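Local coordinates for protein heme peroxidase (Bacteroides thetaiotaomicron, PDB 2GVK) that probably uses heme to reduce hydrogen peroxide while oxidising dyes and other substrates, as dye-decolorizing peroxidases do, at residues G22-T33 with A135-R146. Sequence-based numbering, arbitrary orientation. Where two conformers were deposited one is given.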
loop_
_atom_site.group_PDB
_atom_site.type_symbol
_atom_site.label_atom_id
_atom_site.label_comp_id
_atom_site.label_asym_id
_atom_site.label_seq_id
_atom_site.Cartn_x
_atom_site.Cartn_y
_atom_site.Cartn_z
ATOM N N GLY A 22 2.923 -6.300 16.491
ATOM C CA GLY A 22 1.888 -5.735 15.689
ATOM C C GLY A 22 1.918 -4.233 15.675
ATOM O O GLY A 22 2.650 -3.588 16.453
ATOM N N GLU A 23 1.137 -3.674 14.805
ATOM C CA GLU A 23 0.965 -2.239 14.738
ATOM C C GLU A 23 0.022 -1.795 15.862
ATOM O O GLU A 23 0.158 -0.698 16.407
ATOM C CB GLU A 23 0.395 -1.847 13.378
ATOM C CG GLU A 23 0.404 -0.355 13.078
ATOM C CD GLU A 23 1.799 0.196 12.872
ATOM O OE1 GLU A 23 2.663 -0.551 12.376
ATOM O OE2 GLU A 23 2.036 1.376 13.214
ATOM N N ASN A 24 -0.961 -2.658 16.163
ATOM C CA ASN A 24 -1.971 -2.421 17.201
ATOM C C ASN A 24 -2.050 -3.653 18.033
ATOM O O ASN A 24 -2.010 -4.743 17.499
ATOM C CB ASN A 24 -3.332 -2.153 16.572
ATOM C CG ASN A 24 -3.304 -0.977 15.649
ATOM O OD1 ASN A 24 -3.423 0.178 16.086
ATOM N ND2 ASN A 24 -3.082 -1.241 14.365
ATOM N N VAL A 25 -2.160 -3.492 19.342
ATOM C CA VAL A 25 -2.143 -4.642 20.247
ATOM C C VAL A 25 -3.101 -4.477 21.405
ATOM O O VAL A 25 -3.295 -3.403 21.902
ATOM C CB VAL A 25 -0.682 -4.916 20.805
ATOM C CG1 VAL A 25 -0.207 -3.776 21.666
ATOM C CG2 VAL A 25 -0.629 -6.233 21.584
ATOM N N ILE A 26 -3.726 -5.588 21.788
ATOM C CA ILE A 26 -4.534 -5.657 22.983
ATOM C C ILE A 26 -3.973 -6.748 23.857
ATOM O O ILE A 26 -3.713 -7.867 23.383
ATOM C CB ILE A 26 -6.012 -5.990 22.685
ATOM C CG1 ILE A 26 -6.654 -4.897 21.843
ATOM C CG2 ILE A 26 -6.767 -6.151 23.991
ATOM C CD1 ILE A 26 -8.090 -5.164 21.487
ATOM N N PHE A 27 -3.660 -6.398 25.094
ATOM C CA PHE A 27 -3.269 -7.391 26.130
ATOM C C PHE A 27 -4.406 -7.495 27.141
ATOM O O PHE A 27 -4.739 -6.509 27.808
ATOM C CB PHE A 27 -1.998 -6.977 26.882
ATOM C CG PHE A 27 -0.805 -6.742 26.003
ATOM C CD1 PHE A 27 0.030 -7.778 25.661
ATOM C CD2 PHE A 27 -0.446 -5.446 25.630
ATOM C CE1 PHE A 27 1.187 -7.533 24.926
ATOM C CE2 PHE A 27 0.675 -5.218 24.890
ATOM C CZ PHE A 27 1.511 -6.268 24.572
ATOM N N ILE A 28 -4.994 -8.679 27.262
ATOM C CA ILE A 28 -6.045 -8.916 28.250
ATOM C C ILE A 28 -5.644 -10.030 29.218
ATOM O O ILE A 28 -5.270 -11.112 28.802
ATOM C CB ILE A 28 -7.374 -9.302 27.571
ATOM C CG1 ILE A 28 -7.953 -8.102 26.829
ATOM C CG2 ILE A 28 -8.342 -9.783 28.574
ATOM C CD1 ILE A 28 -9.093 -8.452 25.910
ATOM N N VAL A 29 -5.720 -9.737 30.518
ATOM C CA VAL A 29 -5.546 -10.733 31.536
ATOM C C VAL A 29 -6.857 -10.874 32.293
ATOM O O VAL A 29 -7.431 -9.884 32.759
ATOM C CB VAL A 29 -4.405 -10.376 32.508
ATOM C CG1 VAL A 29 -4.317 -11.382 33.643
ATOM C CG2 VAL A 29 -3.097 -10.315 31.756
ATOM N N TYR A 30 -7.351 -12.103 32.342
ATOM C CA TYR A 30 -8.580 -12.442 33.029
ATOM C C TYR A 30 -8.284 -13.307 34.243
ATOM O O TYR A 30 -7.376 -14.141 34.211
ATOM C CB TYR A 30 -9.471 -13.270 32.119
ATOM C CG TYR A 30 -10.184 -12.536 31.004
ATOM C CD1 TYR A 30 -11.102 -11.557 31.283
ATOM C CD2 TYR A 30 -10.130 -13.019 29.695
ATOM C CE1 TYR A 30 -11.883 -10.982 30.270
ATOM C CE2 TYR A 30 -10.896 -12.447 28.687
ATOM C CZ TYR A 30 -11.764 -11.428 28.986
ATOM O OH TYR A 30 -12.574 -10.898 28.010
ATOM N N ASN A 31 -9.119 -13.189 35.271
ATOM C CA ASN A 31 -9.207 -14.206 36.305
ATOM C C ASN A 31 -10.464 -15.032 36.077
ATOM O O ASN A 31 -11.464 -14.523 35.599
ATOM C CB ASN A 31 -9.278 -13.582 37.688
ATOM C CG ASN A 31 -7.912 -13.362 38.312
ATOM O OD1 ASN A 31 -6.890 -13.813 37.794
ATOM N ND2 ASN A 31 -7.891 -12.640 39.442
ATOM N N LEU A 32 -10.398 -16.309 36.419
ATOM C CA LEU A 32 -11.561 -17.172 36.369
ATOM C C LEU A 32 -12.502 -16.866 37.510
ATOM O O LEU A 32 -12.064 -16.553 38.601
ATOM C CB LEU A 32 -11.137 -18.642 36.464
ATOM C CG LEU A 32 -10.193 -19.150 35.381
ATOM C CD1 LEU A 32 -9.803 -20.571 35.690
ATOM C CD2 LEU A 32 -10.833 -19.044 34.016
ATOM N N THR A 33 -13.799 -17.040 37.261
ATOM C CA THR A 33 -14.806 -16.997 38.324
ATOM C C THR A 33 -15.135 -18.409 38.793
ATOM O O THR A 33 -14.765 -19.390 38.148
ATOM C CB THR A 33 -16.112 -16.372 37.837
ATOM O OG1 THR A 33 -16.752 -17.258 36.897
ATOM C CG2 THR A 33 -15.865 -15.036 37.198
ATOM N N ALA A 135 -17.697 -16.405 33.053
ATOM C CA ALA A 135 -16.569 -17.308 33.397
ATOM C C ALA A 135 -15.326 -16.546 33.826
ATOM O O ALA A 135 -14.393 -17.134 34.435
ATOM C CB ALA A 135 -16.239 -18.191 32.202
ATOM N N VAL A 136 -15.289 -15.256 33.520
ATOM C CA VAL A 136 -14.103 -14.449 33.787
ATOM C C VAL A 136 -14.409 -13.056 34.310
ATOM O O VAL A 136 -15.529 -12.538 34.148
ATOM C CB VAL A 136 -13.214 -14.266 32.470
ATOM C CG1 VAL A 136 -12.676 -15.612 31.989
ATOM C CG2 VAL A 136 -13.998 -13.574 31.391
ATOM N N VAL A 137 -13.411 -12.480 34.964
ATOM C CA VAL A 137 -13.426 -11.078 35.331
ATOM C C VAL A 137 -12.103 -10.453 34.862
ATOM O O VAL A 137 -11.061 -11.117 34.866
ATOM C CB VAL A 137 -13.619 -10.884 36.865
ATOM C CG1 VAL A 137 -15.075 -11.109 37.248
ATOM C CG2 VAL A 137 -12.736 -11.814 37.638
ATOM N N SER A 138 -12.156 -9.199 34.420
ATOM C CA SER A 138 -10.956 -8.504 33.935
ATOM C C SER A 138 -9.997 -8.160 35.061
ATOM O O SER A 138 -10.386 -7.537 36.035
ATOM C CB SER A 138 -11.341 -7.220 33.224
ATOM O OG SER A 138 -10.196 -6.610 32.656
ATOM N N VAL A 139 -8.740 -8.588 34.918
ATOM C CA VAL A 139 -7.676 -8.154 35.783
ATOM C C VAL A 139 -6.986 -6.931 35.178
ATOM O O VAL A 139 -6.752 -5.961 35.856
ATOM C CB VAL A 139 -6.633 -9.294 36.032
ATOM C CG1 VAL A 139 -5.458 -8.782 36.826
ATOM C CG2 VAL A 139 -7.286 -10.441 36.732
ATOM N N ASP A 140 -6.669 -7.001 33.892
ATOM C CA ASP A 140 -6.100 -5.862 33.177
ATOM C C ASP A 140 -6.399 -5.947 31.700
ATOM O O ASP A 140 -6.411 -7.036 31.115
ATOM C CB ASP A 140 -4.575 -5.798 33.353
ATOM C CG ASP A 140 -3.970 -4.586 32.668
ATOM O OD1 ASP A 140 -4.226 -3.467 33.151
ATOM O OD2 ASP A 140 -3.379 -4.735 31.552
ATOM N N GLU A 141 -6.695 -4.800 31.110
ATOM C CA GLU A 141 -6.690 -4.644 29.649
ATOM C C GLU A 141 -5.864 -3.441 29.296
ATOM O O GLU A 141 -6.071 -2.352 29.840
ATOM C CB GLU A 141 -8.102 -4.483 29.091
ATOM C CG GLU A 141 -8.138 -4.340 27.575
ATOM C CD GLU A 141 -9.558 -4.453 26.979
ATOM O OE1 GLU A 141 -10.457 -5.024 27.643
ATOM O OE2 GLU A 141 -9.770 -3.934 25.854
ATOM N N THR A 142 -4.868 -3.656 28.462
ATOM C CA THR A 142 -4.014 -2.589 27.999
ATOM C C THR A 142 -3.968 -2.597 26.484
ATOM O O THR A 142 -3.839 -3.665 25.844
ATOM C CB THR A 142 -2.578 -2.729 28.565
ATOM O OG1 THR A 142 -2.620 -2.691 30.004
ATOM C CG2 THR A 142 -1.690 -1.605 28.071
ATOM N N HIS A 143 -4.107 -1.411 25.900
ATOM C CA HIS A 143 -4.001 -1.251 24.468
ATOM C C HIS A 143 -2.677 -0.631 24.129
ATOM O O HIS A 143 -2.309 0.392 24.688
ATOM C CB HIS A 143 -5.116 -0.372 23.948
ATOM C CG HIS A 143 -6.475 -0.894 24.238
ATOM N ND1 HIS A 143 -7.600 -0.111 24.165
ATOM C CD2 HIS A 143 -6.887 -2.106 24.670
ATOM C CE1 HIS A 143 -8.657 -0.834 24.501
ATOM N NE2 HIS A 143 -8.248 -2.045 24.818
ATOM N N GLY A 144 -1.976 -1.228 23.186
ATOM C CA GLY A 144 -0.662 -0.735 22.770
ATOM C C GLY A 144 -0.615 -0.382 21.302
ATOM O O GLY A 144 -1.555 -0.656 20.542
ATOM N N PHE A 145 0.470 0.265 20.899
ATOM C CA PHE A 145 0.637 0.701 19.519
ATOM C C PHE A 145 2.089 0.677 19.166
ATOM O O PHE A 145 2.943 0.898 20.025
ATOM C CB PHE A 145 0.090 2.128 19.335
ATOM C CG PHE A 145 0.659 3.123 20.306
ATOM C CD1 PHE A 145 0.075 3.318 21.538
ATOM C CD2 PHE A 145 1.815 3.833 19.997
ATOM C CE1 PHE A 145 0.634 4.207 22.446
ATOM C CE2 PHE A 145 2.352 4.705 20.879
ATOM C CZ PHE A 145 1.770 4.901 22.106
ATOM N N ARG A 146 2.380 0.445 17.895
ATOM C CA ARG A 146 3.738 0.596 17.385
ATOM C C ARG A 146 4.040 2.078 17.271
ATOM O O ARG A 146 3.208 2.875 16.803
ATOM C CB ARG A 146 3.879 -0.087 16.034
ATOM C CG ARG A 146 5.297 -0.190 15.541
ATOM C CD ARG A 146 5.345 -0.950 14.211
ATOM N NE ARG A 146 6.643 -0.798 13.533
ATOM C CZ ARG A 146 7.684 -1.524 13.812
ATOM N NH1 ARG A 146 7.609 -2.415 14.768
ATOM N NH2 ARG A 146 8.832 -1.338 13.160
HETATM O O HOH W 1 5.366 -2.970 16.743
HETATM O O HOH W 2 0.860 2.983 15.570
HETATM O O HOH W 3 -3.518 1.133 18.576
HETATM O O HOH W 4 -3.054 -7.059 30.330
#
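Val29 O accepts two backbone N-H groups, from Val139 N at 2.8 Å and Asp140 N at 3.2 Å, both reaching it from the same face of its carbonyl plane. This classic beta bulge shifts the register by one residue between antiparallel strands 24-32 and 136-145, paired by hydrogen bonds from Glu23-Arg146 to Thr33-Ala135. Phe27 N to Thr142 O is almost linear, with 176° at the hydrogen.

Apolar packing beyond the bulge centres on Tyr30. Val136 CG2 lies over one face of the Tyr30 ring, 3.7 Å from its centroid, a CH-pi contact; Ile28 CG2 covers the opposite face. Val139 CG2, anti to its carbonyl carbon, leans on the amide of Asn31, 3.4 Å from CG.

Polar groups sit on both faces. On that of Ile26 and Ile28, Glu141 extends alongside Ile28, its CG 3.8 Å from Ile28 CG1, and OE2 accepts a hydrogen bond from His143 NE2 at 2.6 Å, on its anti side and in the imidazole plane. With an alanine here instead of Glu141, the His143 ring would probably lose its acceptor and be freer to turn, and Ile28 its neighbour. On the face of Phe27 and Val29, Thr142 OG1 donates to the syn lone pair of Asp140 OD2, whose partner oxygen OD1 salt-bridges Lys192.

Within the ferredoxin-like sheet of the DyP fold, strand 109-115 flanks 24-32, while Glu141 OE1 and Ser138 OG bond Ser255 of a second subunit. The chemistry thus implies a backbone-zipped pair on which Asp140 and Glu141 each hold a neighbouring side chain, and Glu141 also reaches a second subunit.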